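Local structure of insecticidal crystal protein Cry7Cal (Bacillus thuringiensis, 5ZI1) at residues N216-R220 and I253-P257; L281-A286 and S436-K440. The protein is an insecticidal toxin active against locusts and probably binds a receptor in its insect target, this chain being the three-domain toxin core of a longer protein. All blocks are in the same frame, centred on the assembly; numbering follows the deposited sequence.

Both contacts lie at or beside the boundary between the helical N-terminal domain and the beta-rich second domain of this three-domain delta endotoxin, their centres about 13 Å apart; contact 1 crosses it, and contact 2 lies on the second-domain side. Along the chain they run in series: helix 208-227 leads to strand 252-254 (contact 1), then helix 279-286 packs against the later end of strand 430-437 and the residues after it (contact 2). Strands 252-254 and 430-437 are the outer strands of one three-stranded antiparallel sheet, with 448-454 between them. Arg219 NH1 makes a 2.7 Å salt bridge to Glu283 OE2, tying helix 208-227 to helix 279-286; separately, Pro257 CG packs 3.7 Å from Ile438 CD1.

Contact 1: residues N216-R220 and I253-P257; sequences NRFRR and IFTDP
Build residues 216-220 as regular helix, with Arg220 N bonded to Asn216 O at 2.8 Å, and lay 253-257 beside them as an extended chain in roughly the opposite direction. The CA atoms of Arg220 and Ile253 stand 5.6 Å apart, those of Arg217 and Asp256 7.0 Å. Ile253 points at the helix and sets its CD1 4.0 Å from Arg220 CG, an apolar contact. Phe254 sends its ring away but offers its backbone. Its O accepts from Asn216 ND2 (2.8 Å) and Arg220 NH1 (3.2 Å), while its N donates to water 1 at 2.8 Å, which donates to Asn216 OD1 at 2.8 Å. Asn216, chi1 t, is held by its helix neighbour: Arg219 NH2 and NE reach its OD1 at 3.1 and 3.3 Å. This is an interdomain polar seam, the last long helix of the N-terminal bundle in a three-domain Cry toxin clasping an edge strand of the second domain and the chain just after it. The CA-CB bond of Thr255 points away and its OG1 is hydrogen-bonded with Trp452 NE1; Arg220 NH1 passes 3.7 Å from Thr255 CA. Asp256, chi1 m, swings its carboxylate back to the helix and closes a salt-bridge network, Arg217 NH1 to OD2 at 2.8 Å and Arg220 NH1 to OD1 at 2.9 Å. Both arginines are t at chi1 and chi2, but chi3 is m in Arg217 and p in Arg220. Water 2 links Asp256 OD1 (2.7 Å) to Asn216 ND2 (3.1 Å), and water 3 links Asp256 OD2 (2.8 Å) to Arg217 NE (3.0 Å).

Contact 2: residues L281-A286 and S436-K440; sequences LIENRA and SEIFK
This is a packing contact with a salt bridge inside the second domain: helix 279-286 lies against the end of strand 430-437 and the chain after it. CA atoms come closest at Ile282 with Phe439 (5.1 Å) and Ala286 with Ser436 (5.2 Å). Residues 281-286 are helical and 436-440 extended. At one end Ser436, chi1 p, donates from OG to Ala286 O at 2.8 Å, and Ala286 CA makes a CA-H...O contact of 3.5 Å with Glu437 O. At the other, Phe439 (chi1 t) presents a ring face to Leu281, whose CB sits 4.1 Å from the centroid in a CH-pi contact. Ile282 CG2 meets Ile438 CD1 at 3.9 Å, with Trp212 of helix 208-227 touching both side chains. Water 4 donates to Ile282 O (2.6 Å) and Glu437 O (2.8 Å) and accepts from Phe439 N (2.9 Å). Arg285, t at chi1 and p at chi2 and chi3, folds over: its NH2 lies 3.4 Å from Phe439 CE2, and NH1 bridges to Glu437 OE1 at 2.8 Å. The carboxylate of Glu437, a buried residue, is therefore charge-balanced from the helix by an arginine whose guanidinium face has Phe439 CD2 over it.

Contact 1: residues N216-R220 and I253-P257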
loop_
_atom_site.group_PDB
_atom_site.type_symbol
_atom_site.label_atom_id
_atom_site.label_comp_id
_atom_site.label_asym_id
_atom_site.label_seq_id
_atom_site.Cartn_x
_atom_site.Cartn_y
_atom_site.Cartn_z
ATOM N N ASN A 216 -3.866 15.039 0.884
ATOM C CA ASN A 216 -4.182 13.665 1.235
ATOM C C ASN A 216 -4.704 12.886 0.037
ATOM O O ASN A 216 -4.447 11.677 -0.083
ATOM C CB ASN A 216 -5.191 13.628 2.372
ATOM C CG ASN A 216 -5.472 12.222 2.828
ATOM O OD1 ASN A 216 -4.582 11.546 3.396
ATOM N ND2 ASN A 216 -6.701 11.741 2.550
ATOM N N ARG A 217 -5.419 13.551 -0.867
ATOM C CA ARG A 217 -5.926 12.842 -2.035
ATOM C C ARG A 217 -4.787 12.361 -2.923
ATOM O O ARG A 217 -4.870 11.285 -3.523
ATOM C CB ARG A 217 -6.873 13.731 -2.833
ATOM C CG ARG A 217 -7.442 13.017 -4.042
ATOM C CD ARG A 217 -8.462 13.851 -4.811
ATOM N NE ARG A 217 -9.635 14.178 -4.003
ATOM C CZ ARG A 217 -9.882 15.388 -3.515
ATOM N NH1 ARG A 217 -10.977 15.603 -2.787
ATOM N NH2 ARG A 217 -9.027 16.382 -3.759
ATOM N N PHE A 218 -3.735 13.170 -3.053
ATOM C CA PHE A 218 -2.571 12.751 -3.811
ATOM C C PHE A 218 -1.911 11.553 -3.147
ATOM O O PHE A 218 -1.636 10.539 -3.800
ATOM C CB PHE A 218 -1.611 13.923 -3.925
ATOM C CG PHE A 218 -0.332 13.605 -4.609
ATOM C CD1 PHE A 218 -0.219 13.699 -5.979
ATOM C CD2 PHE A 218 0.792 13.263 -3.871
ATOM C CE1 PHE A 218 0.986 13.433 -6.604
ATOM C CE2 PHE A 218 1.986 13.000 -4.489
ATOM C CZ PHE A 218 2.089 13.084 -5.857
ATOM N N ARG A 219 -1.700 11.633 -1.832
ATOM C CA ARG A 219 -1.141 10.500 -1.103
ATOM C C ARG A 219 -1.980 9.242 -1.309
ATOM O O ARG A 219 -1.445 8.171 -1.611
ATOM C CB ARG A 219 -1.031 10.841 0.382
ATOM C CG ARG A 219 -0.872 9.637 1.296
ATOM C CD ARG A 219 -0.429 10.076 2.697
ATOM N NE ARG A 219 -1.364 11.037 3.274
ATOM C CZ ARG A 219 -1.066 11.863 4.282
ATOM N NH1 ARG A 219 0.162 11.841 4.836
ATOM N NH2 ARG A 219 -1.994 12.723 4.732
ATOM N N ARG A 220 -3.306 9.359 -1.182
ATOM C CA ARG A 220 -4.149 8.169 -1.263
ATOM C C ARG A 220 -4.091 7.553 -2.648
ATOM O O ARG A 220 -3.812 6.359 -2.792
ATOM C CB ARG A 220 -5.594 8.502 -0.906
ATOM C CG ARG A 220 -6.491 7.296 -1.000
ATOM C CD ARG A 220 -7.911 7.618 -0.556
ATOM N NE ARG A 220 -8.630 8.361 -1.588
ATOM C CZ ARG A 220 -8.911 9.659 -1.516
ATOM N NH1 ARG A 220 -8.545 10.369 -0.452
ATOM N NH2 ARG A 220 -9.569 10.240 -2.510
ATOM N N ILE A 253 -4.252 4.217 4.362
ATOM C CA ILE A 253 -4.595 5.445 3.660
ATOM C C ILE A 253 -5.975 5.929 4.087
ATOM O O ILE A 253 -6.809 5.164 4.590
ATOM C CB ILE A 253 -4.533 5.273 2.142
ATOM C CG1 ILE A 253 -5.417 4.128 1.696
ATOM C CG2 ILE A 253 -3.064 5.091 1.688
ATOM C CD1 ILE A 253 -5.148 3.744 0.244
ATOM N N PHE A 254 -6.209 7.228 3.876
ATOM C CA PHE A 254 -7.418 7.901 4.354
ATOM C C PHE A 254 -8.217 8.477 3.204
ATOM O O PHE A 254 -7.657 9.138 2.324
ATOM C CB PHE A 254 -7.079 9.007 5.352
ATOM C CG PHE A 254 -6.671 8.470 6.701
ATOM C CD1 PHE A 254 -5.379 7.945 6.896
ATOM C CD2 PHE A 254 -7.586 8.433 7.755
ATOM C CE1 PHE A 254 -4.987 7.445 8.128
ATOM C CE2 PHE A 254 -7.213 7.923 8.990
ATOM C CZ PHE A 254 -5.911 7.413 9.177
ATOM N N THR A 255 -9.528 8.205 3.219
ATOM C CA THR A 255 -10.477 8.800 2.291
ATOM C C THR A 255 -10.722 10.258 2.681
ATOM O O THR A 255 -10.327 10.710 3.764
ATOM C CB THR A 255 -11.796 8.008 2.276
ATOM O OG1 THR A 255 -12.202 7.682 3.615
ATOM C CG2 THR A 255 -11.670 6.710 1.464
ATOM N N ASP A 256 -11.369 11.008 1.783
ATOM C CA ASP A 256 -11.564 12.435 2.032
ATOM C C ASP A 256 -12.361 12.649 3.318
ATOM O O ASP A 256 -13.213 11.826 3.676
ATOM C CB ASP A 256 -12.288 13.108 0.869
ATOM C CG ASP A 256 -11.484 13.073 -0.415
ATOM O OD1 ASP A 256 -10.274 12.731 -0.354
ATOM O OD2 ASP A 256 -12.059 13.395 -1.484
ATOM N N PRO A 257 -12.097 13.733 4.046
ATOM C CA PRO A 257 -12.847 13.965 5.290
ATOM C C PRO A 257 -14.343 14.047 5.022
ATOM O O PRO A 257 -14.786 14.509 3.966
ATOM C CB PRO A 257 -12.276 15.287 5.813
ATOM C CG PRO A 257 -10.825 15.323 5.202
ATOM C CD PRO A 257 -11.036 14.737 3.822
HETATM O O HOH W 1 -4.096 8.864 3.017
HETATM O O HOH W 2 -8.352 13.896 1.088
HETATM O O HOH W 3 -11.956 12.284 -4.055
#

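Contact 2: residues L281-A286 and S436-K440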
loop_
_atom_site.group_PDB
_atom_site.type_symbol
_atom_site.label_atom_id
_atom_site.label_comp_id
_atom_site.label_asym_id
_atom_site.label_seq_id
_atom_site.Cartn_x
_atom_site.Cartn_y
_atom_site.Cartn_z
ATOM N N LEU A 281 -1.003 20.740 12.092
ATOM C CA LEU A 281 -2.036 20.362 13.054
ATOM C C LEU A 281 -3.050 19.422 12.415
ATOM O O LEU A 281 -3.392 18.380 12.985
ATOM C CB LEU A 281 -2.717 21.604 13.614
ATOM C CG LEU A 281 -1.778 22.446 14.476
ATOM C CD1 LEU A 281 -2.538 23.599 15.139
ATOM C CD2 LEU A 281 -1.076 21.586 15.506
ATOM N N ILE A 282 -3.508 19.753 11.210
ATOM C CA ILE A 282 -4.417 18.865 10.495
ATOM C C ILE A 282 -3.772 17.503 10.283
ATOM O O ILE A 282 -4.362 16.461 10.595
ATOM C CB ILE A 282 -4.831 19.498 9.160
ATOM C CG1 ILE A 282 -5.378 20.911 9.392
ATOM C CG2 ILE A 282 -5.836 18.603 8.476
ATOM C CD1 ILE A 282 -5.830 21.629 8.108
ATOM N N GLU A 283 -2.556 17.496 9.719
ATOM C CA GLU A 283 -1.874 16.243 9.416
ATOM C C GLU A 283 -1.721 15.386 10.666
ATOM O O GLU A 283 -2.008 14.183 10.642
ATOM C CB GLU A 283 -0.509 16.529 8.762
ATOM C CG GLU A 283 0.387 15.290 8.515
ATOM C CD GLU A 283 -0.076 14.407 7.352
ATOM O OE1 GLU A 283 -1.164 14.663 6.799
ATOM O OE2 GLU A 283 0.650 13.442 6.984
ATOM N N ASN A 284 -1.302 15.990 11.782
ATOM C CA ASN A 284 -1.021 15.184 12.965
ATOM C C ASN A 284 -2.299 14.630 13.595
ATOM O O ASN A 284 -2.263 13.554 14.197
ATOM C CB ASN A 284 -0.221 15.993 13.995
ATOM C CG ASN A 284 1.264 16.162 13.606
ATOM O OD1 ASN A 284 1.845 15.331 12.899
ATOM N ND2 ASN A 284 1.876 17.241 14.082
ATOM N N ARG A 285 -3.436 15.329 13.485
ATOM C CA ARG A 285 -4.658 14.770 14.068
ATOM C C ARG A 285 -5.381 13.848 13.110
ATOM O O ARG A 285 -6.042 12.908 13.558
ATOM C CB ARG A 285 -5.613 15.873 14.553
ATOM C CG ARG A 285 -7.025 15.392 14.896
ATOM C CD ARG A 285 -7.078 14.934 16.353
ATOM N NE ARG A 285 -6.587 15.935 17.292
ATOM C CZ ARG A 285 -7.240 17.050 17.573
ATOM N NH1 ARG A 285 -8.411 17.271 16.986
ATOM N NH2 ARG A 285 -6.746 17.910 18.448
ATOM N N ALA A 286 -5.214 14.045 11.804
ATOM C CA ALA A 286 -5.835 13.137 10.846
ATOM C C ALA A 286 -5.067 11.834 10.650
ATOM O O ALA A 286 -5.674 10.814 10.319
ATOM C CB ALA A 286 -5.974 13.822 9.492
ATOM N N SER A 436 -10.188 8.972 12.285
ATOM C CA SER A 436 -9.569 10.136 12.886
ATOM C C SER A 436 -10.521 11.320 12.724
ATOM O O SER A 436 -11.713 11.144 12.462
ATOM C CB SER A 436 -8.204 10.392 12.243
ATOM O OG SER A 436 -8.364 10.609 10.857
ATOM N N GLU A 437 -10.003 12.531 12.852
ATOM C CA GLU A 437 -10.826 13.703 12.634
ATOM C C GLU A 437 -9.948 14.828 12.104
ATOM O O GLU A 437 -8.712 14.750 12.112
ATOM C CB GLU A 437 -11.521 14.138 13.915
ATOM C CG GLU A 437 -10.563 14.691 14.911
ATOM C CD GLU A 437 -11.150 14.826 16.288
ATOM O OE1 GLU A 437 -10.507 15.488 17.136
ATOM O OE2 GLU A 437 -12.239 14.255 16.533
ATOM N N ILE A 438 -10.630 15.879 11.654
ATOM C CA ILE A 438 -10.016 17.114 11.205
ATOM C C ILE A 438 -9.846 18.028 12.406
ATOM O O ILE A 438 -10.814 18.306 13.126
ATOM C CB ILE A 438 -10.878 17.783 10.126
ATOM C CG1 ILE A 438 -10.790 17.011 8.818
ATOM C CG2 ILE A 438 -10.443 19.210 9.909
ATOM C CD1 ILE A 438 -9.354 16.965 8.230
ATOM N N PHE A 439 -8.614 18.497 12.619
ATOM C CA PHE A 439 -8.338 19.511 13.628
ATOM C C PHE A 439 -9.082 20.796 13.276
ATOM O O PHE A 439 -8.781 21.446 12.272
ATOM C CB PHE A 439 -6.832 19.773 13.697
ATOM C CG PHE A 439 -6.396 20.472 14.949
ATOM C CD1 PHE A 439 -6.872 21.738 15.260
ATOM C CD2 PHE A 439 -5.493 19.863 15.817
ATOM C CE1 PHE A 439 -6.484 22.387 16.427
ATOM C CE2 PHE A 439 -5.076 20.507 16.981
ATOM C CZ PHE A 439 -5.575 21.773 17.286
ATOM N N LYS A 440 -10.030 21.184 14.111
ATOM C CA LYS A 440 -10.891 22.313 13.799
ATOM C C LYS A 440 -10.347 23.584 14.442
ATOM O O LYS A 440 -9.814 23.559 15.559
ATOM C CB LYS A 440 -12.329 22.035 14.255
ATOM C CG LYS A 440 -13.360 22.037 13.121
ATOM C CD LYS A 440 -14.625 21.209 13.412
ATOM C CE LYS A 440 -15.195 21.507 14.775
ATOM N NZ LYS A 440 -14.566 20.630 15.817
HETATM O O HOH W 4 -6.805 16.640 11.423
#